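Local coordinates for protein pilin (Streptococcus pyogenes serotype M1, PDB 3GLD) that builds the shaft of the bacterial pilus as its covalently linked major subunit, serving adhesion to host cells, aggregation and biofilm formation, at residues A[181-186]-A[241-246]; A[257-262]-A[272-277]. The protein carries 2 engineered substitutions. One frame throughout, in Å; residues are numbered along the deposited sequence.

Overall arrangement
Both contacts lie in the C-terminal half of the pilin. Leaving strand 151-169, the chain enters strand 179-185 and travels through strands 196-202, 210-215, 220-224 and 229-236 before strand 240-245 returns beside it; contact 1 closes this long loop. Contact 2 follows in series, neither nested nor crossed: strand 254-261 leads through strand 267-270 into the segment 272-277, which folds back over the strand's valines. That segment joins the two contacts, about 10 Å apart centre to centre. Y241 N is hydrogen-bonded to E277 O, and K186 NZ to Q276 OE1, so 272-277 connects the 179-185/240-245 sheet with strand 254-261 of the other sheet.

Contact 1. Residues A[181-186]-A[241-246]; sequences FGLTLK and YVVTED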
# COMPACT_ATOMS: atom_id res chain seq x y z
N PHE A 181 10.69 27.92 7.10
CA PHE A 181 10.96 26.76 6.24
C PHE A 181 9.81 26.56 5.24
O PHE A 181 8.67 26.96 5.51
CB PHE A 181 11.07 25.49 7.08
CG PHE A 181 12.28 25.42 7.98
CD1 PHE A 181 13.46 24.80 7.55
CD2 PHE A 181 12.22 25.87 9.31
CE1 PHE A 181 14.58 24.70 8.38
CE2 PHE A 181 13.34 25.78 10.16
CZ PHE A 181 14.52 25.18 9.70
N GLY A 182 10.12 25.93 4.11
CA GLY A 182 9.11 25.43 3.17
C GLY A 182 9.34 23.94 2.89
O GLY A 182 10.49 23.50 2.80
N LEU A 183 8.26 23.18 2.81
CA LEU A 183 8.31 21.77 2.42
C LEU A 183 7.37 21.60 1.24
O LEU A 183 6.20 22.01 1.31
CB LEU A 183 7.86 20.84 3.57
CG LEU A 183 7.38 19.41 3.21
CD1 LEU A 183 8.58 18.50 2.93
CD2 LEU A 183 6.58 18.86 4.38
N THR A 184 7.87 21.01 0.17
CA THR A 184 7.04 20.65 -0.98
C THR A 184 7.20 19.17 -1.28
O THR A 184 8.31 18.69 -1.51
CB THR A 184 7.42 21.46 -2.22
OG1 THR A 184 7.47 22.84 -1.87
CG2 THR A 184 6.40 21.25 -3.35
N LEU A 185 6.09 18.45 -1.20
CA LEU A 185 5.98 17.08 -1.68
C LEU A 185 5.39 17.11 -3.11
O LEU A 185 4.45 17.86 -3.39
CB LEU A 185 5.09 16.28 -0.74
CG LEU A 185 5.31 16.47 0.77
CD1 LEU A 185 4.13 15.92 1.52
CD2 LEU A 185 6.58 15.83 1.26
N LYS A 186 5.95 16.29 -4.00
CA LYS A 186 5.59 16.30 -5.42
C LYS A 186 4.65 15.15 -5.77
O LYS A 186 4.85 14.02 -5.33
CB LYS A 186 6.83 16.23 -6.31
CG LYS A 186 7.72 17.48 -6.28
CD LYS A 186 8.49 17.61 -4.98
CE LYS A 186 9.06 19.00 -4.80
NZ LYS A 186 10.01 19.34 -5.90
N TYR A 241 10.58 15.05 -2.67
CA TYR A 241 10.35 16.23 -1.86
C TYR A 241 11.61 17.11 -1.75
O TYR A 241 12.72 16.65 -2.00
CB TYR A 241 9.81 15.85 -0.47
CG TYR A 241 10.79 15.08 0.39
CD1 TYR A 241 11.71 15.75 1.20
CD2 TYR A 241 10.79 13.68 0.39
CE1 TYR A 241 12.62 15.04 1.97
CE2 TYR A 241 11.69 12.97 1.15
CZ TYR A 241 12.60 13.65 1.95
OH TYR A 241 13.49 12.95 2.72
N VAL A 242 11.38 18.37 -1.38
CA VAL A 242 12.44 19.32 -1.10
C VAL A 242 12.06 20.03 0.19
O VAL A 242 10.90 20.42 0.38
CB VAL A 242 12.58 20.39 -2.21
CG1 VAL A 242 13.82 21.27 -1.96
CG2 VAL A 242 12.68 19.75 -3.60
N VAL A 243 13.04 20.18 1.08
CA VAL A 243 12.91 21.04 2.26
C VAL A 243 13.90 22.18 2.17
O VAL A 243 15.09 21.96 1.94
CB VAL A 243 13.18 20.29 3.58
CG1 VAL A 243 12.79 21.17 4.77
CG2 VAL A 243 12.44 18.94 3.62
N THR A 244 13.43 23.41 2.36
CA THR A 244 14.33 24.56 2.34
C THR A 244 14.03 25.50 3.51
O THR A 244 12.87 25.76 3.84
CB THR A 244 14.18 25.37 1.05
OG1 THR A 244 12.99 26.15 1.13
CG2 THR A 244 14.12 24.51 -0.17
N GLU A 245 15.09 26.02 4.11
CA GLU A 245 14.98 27.11 5.08
C GLU A 245 15.20 28.45 4.36
O GLU A 245 15.96 28.50 3.40
CB GLU A 245 16.07 26.91 6.12
CG GLU A 245 16.13 27.93 7.25
CD GLU A 245 17.29 27.67 8.20
OE1 GLU A 245 17.34 26.61 8.84
OE2 GLU A 245 18.15 28.55 8.32
N ASP A 246 14.56 29.53 4.82
CA ASP A 246 14.91 30.89 4.34
C ASP A 246 16.41 31.17 4.51
O ASP A 246 17.11 30.49 5.25
CB ASP A 246 14.12 31.98 5.11
CG ASP A 246 12.72 32.18 4.56
OD1 ASP A 246 12.30 31.39 3.69
OD2 ASP A 246 12.05 33.14 5.01
O HOH W 1 10.08 23.25 -0.69
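Strands 181-185 and 241-245 run antiparallel, their axes 4.7 Å apart at closest approach, and two pairs of backbone hydrogen bonds join them. G182 N donates to T244 O at 2.8 Å in a nearly straight bond (167°), and T244 N answers to G182 O; T184 and V242 repeat the exchange.

The face bearing F181, L183, L185, Y241, V243 and E245 is buried. L185 CD2 packs 3.7 Å from Y241 CB, and L183 CD1 lies 3.9 Å from V243 CG2; L183 and Y241 also touch L162, and V243 touches V164, of strand 151-169. At the far end F181 and E245 point the same way side by side. E245 CG, anti to its backbone N (chi1 -179°), sits over one face of the F181 ring, 4.1 Å from the centroid, a CH-pi contact; the carboxylate plane stands 88° to the ring, and OE1 is 3.3 Å from F181 CZ.

The face of T184, V242 and T244 is looser and partly exposed. There one water bridges T184 OG1 (2.9 Å) and V242 O, a role suited to a hydroxyl at a hydrated surface. The K186 chain, bent at chi2 and chi4, curls back so that NZ approaches V242 CG2 at 3.5 Å, while NZ is hydrogen-bonded to Q276 OE1.

E245 is the residue assigned to autocatalysis of the K166-N290 isopeptide, and its OE1 is hydrogen-bonded to K166 NZ. Burial among F181 and F288 would probably disfavour the charged form and raise the pKa, consistent with proton transfer during bond formation.

Contact 2. Residues A[257-262]-A[272-277]; sequences VEVSPQ and NSTEQE
V257 and V259, two residues apart on strand 254-261, turn their side chains toward the irregular segment 272-277, and no hydrogen bond crosses between the segments. Both valines hold CG1 anti to the backbone N (chi1 -172° and -179°), which sets CG2 beside that nitrogen and spreads the two methyls over different neighbours. V257 CG2 rests on the backbone, 4.0 Å from S273 N, whereas its CG1 meets T274 CG2 at 4.1 Å, the two side chains crossing at about a right angle. V259 CG2 touches the same T274 methyl at 4.2 Å. A beta-branched residue suits both sides: valine fits an extended strand, and threonine supplies a methyl on one branch and a hydroxyl on the other.

T274 places OG1 in the crowded position between its backbone N and carbonyl carbon, leaving CG2 anti to the carbonyl carbon and directed to the valines. OG1 donates to E275 O at 3.0 Å, from above the carbonyl plane, and is also hydrogen-bonded to V243 N of strand 240-245. S273 OG reaches T274 O at 2.6 Å, in the carbonyl plane on a lone pair, so two successive hydroxyls are tied to the carbonyls that follow them.

E277 comes tip to tip with V259: its chain, bent at chi2 (-57°), brings OE2 to 4.1 Å from V259 CG1, and that carboxylate forms a salt bridge with K267. Through T274 and E277 the segment is also bonded to strand 240-245, so the contact joins the two sheets.

Valine methyls thus make van der Waals contact with a methyl, backbone and a salt-bridged carboxylate.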
# COMPACT_ATOMS: atom_id res chain seq x y z
N VAL A 257 23.00 21.68 6.19
CA VAL A 257 21.92 20.69 6.17
C VAL A 257 22.48 19.29 6.35
O VAL A 257 23.36 18.89 5.60
CB VAL A 257 21.13 20.71 4.83
CG1 VAL A 257 19.90 19.82 4.94
CG2 VAL A 257 20.70 22.11 4.48
N GLU A 258 21.98 18.55 7.32
CA GLU A 258 22.33 17.14 7.39
C GLU A 258 21.14 16.28 6.93
O GLU A 258 20.03 16.44 7.45
CB GLU A 258 22.75 16.74 8.80
CG GLU A 258 23.22 15.29 8.86
CD GLU A 258 23.30 14.79 10.28
OE1 GLU A 258 24.42 14.73 10.82
OE2 GLU A 258 22.25 14.49 10.87
N VAL A 259 21.39 15.39 5.98
CA VAL A 259 20.36 14.50 5.43
C VAL A 259 20.67 13.07 5.82
O VAL A 259 21.60 12.46 5.31
CB VAL A 259 20.28 14.61 3.88
CG1 VAL A 259 19.17 13.69 3.32
CG2 VAL A 259 20.03 16.06 3.44
N SER A 260 19.89 12.52 6.74
CA SER A 260 20.26 11.28 7.38
C SER A 260 19.13 10.25 7.37
O SER A 260 18.30 10.26 8.27
CB SER A 260 20.71 11.56 8.83
OG SER A 260 21.00 10.37 9.51
N PRO A 261 19.10 9.36 6.34
CA PRO A 261 18.16 8.22 6.33
C PRO A 261 18.63 7.15 7.29
O PRO A 261 19.84 6.89 7.37
CB PRO A 261 18.20 7.71 4.88
CG PRO A 261 19.45 8.22 4.29
CD PRO A 261 19.80 9.51 5.04
N GLN A 262 17.70 6.52 7.99
CA GLN A 262 18.05 5.60 9.09
C GLN A 262 19.19 4.56 8.86
O GLN A 262 20.15 4.47 9.67
CB GLN A 262 16.80 4.92 9.61
CG GLN A 262 17.08 4.05 10.82
CD GLN A 262 15.84 3.44 11.40
OE1 GLN A 262 14.76 4.05 11.36
NE2 GLN A 262 15.97 2.25 11.96
N ASN A 272 21.15 26.14 2.32
CA ASN A 272 19.86 26.18 2.99
C ASN A 272 18.77 25.27 2.42
O ASN A 272 17.61 25.40 2.79
CB ASN A 272 19.35 27.62 3.13
CG ASN A 272 19.30 28.36 1.80
OD1 ASN A 272 19.56 29.56 1.75
ND2 ASN A 272 18.96 27.65 0.72
N SER A 273 19.16 24.35 1.54
CA SER A 273 18.22 23.46 0.87
C SER A 273 18.69 22.01 0.75
O SER A 273 19.87 21.74 0.53
CB SER A 273 17.87 23.99 -0.53
OG SER A 273 16.91 23.17 -1.16
N THR A 274 17.75 21.08 0.89
CA THR A 274 18.00 19.71 0.45
C THR A 274 18.02 19.73 -1.08
O THR A 274 17.51 20.65 -1.71
CB THR A 274 16.92 18.71 0.95
OG1 THR A 274 15.62 19.05 0.43
CG2 THR A 274 16.87 18.70 2.48
N GLU A 275 18.63 18.72 -1.67
CA GLU A 275 18.34 18.44 -3.07
C GLU A 275 16.96 17.77 -3.12
O GLU A 275 16.33 17.55 -2.08
CB GLU A 275 19.40 17.51 -3.66
CG GLU A 275 20.82 18.05 -3.67
CD GLU A 275 21.84 16.95 -3.89
OE1 GLU A 275 21.55 15.78 -3.53
OE2 GLU A 275 22.93 17.25 -4.42
N GLN A 276 16.47 17.46 -4.31
CA GLN A 276 15.25 16.67 -4.41
C GLN A 276 15.51 15.26 -3.86
O GLN A 276 16.32 14.52 -4.39
CB GLN A 276 14.72 16.64 -5.85
CG GLN A 276 13.35 15.97 -5.98
CD GLN A 276 12.47 16.66 -7.01
OE1 GLN A 276 12.08 17.82 -6.84
NE2 GLN A 276 12.12 15.94 -8.06
N GLU A 277 14.84 14.93 -2.77
CA GLU A 277 14.96 13.61 -2.18
C GLU A 277 13.76 12.80 -2.63
O GLU A 277 12.70 13.37 -2.90
CB GLU A 277 14.94 13.69 -0.66
CG GLU A 277 16.23 14.13 -0.00
CD GLU A 277 17.41 13.25 -0.35
OE1 GLU A 277 17.30 12.01 -0.31
OE2 GLU A 277 18.47 13.81 -0.67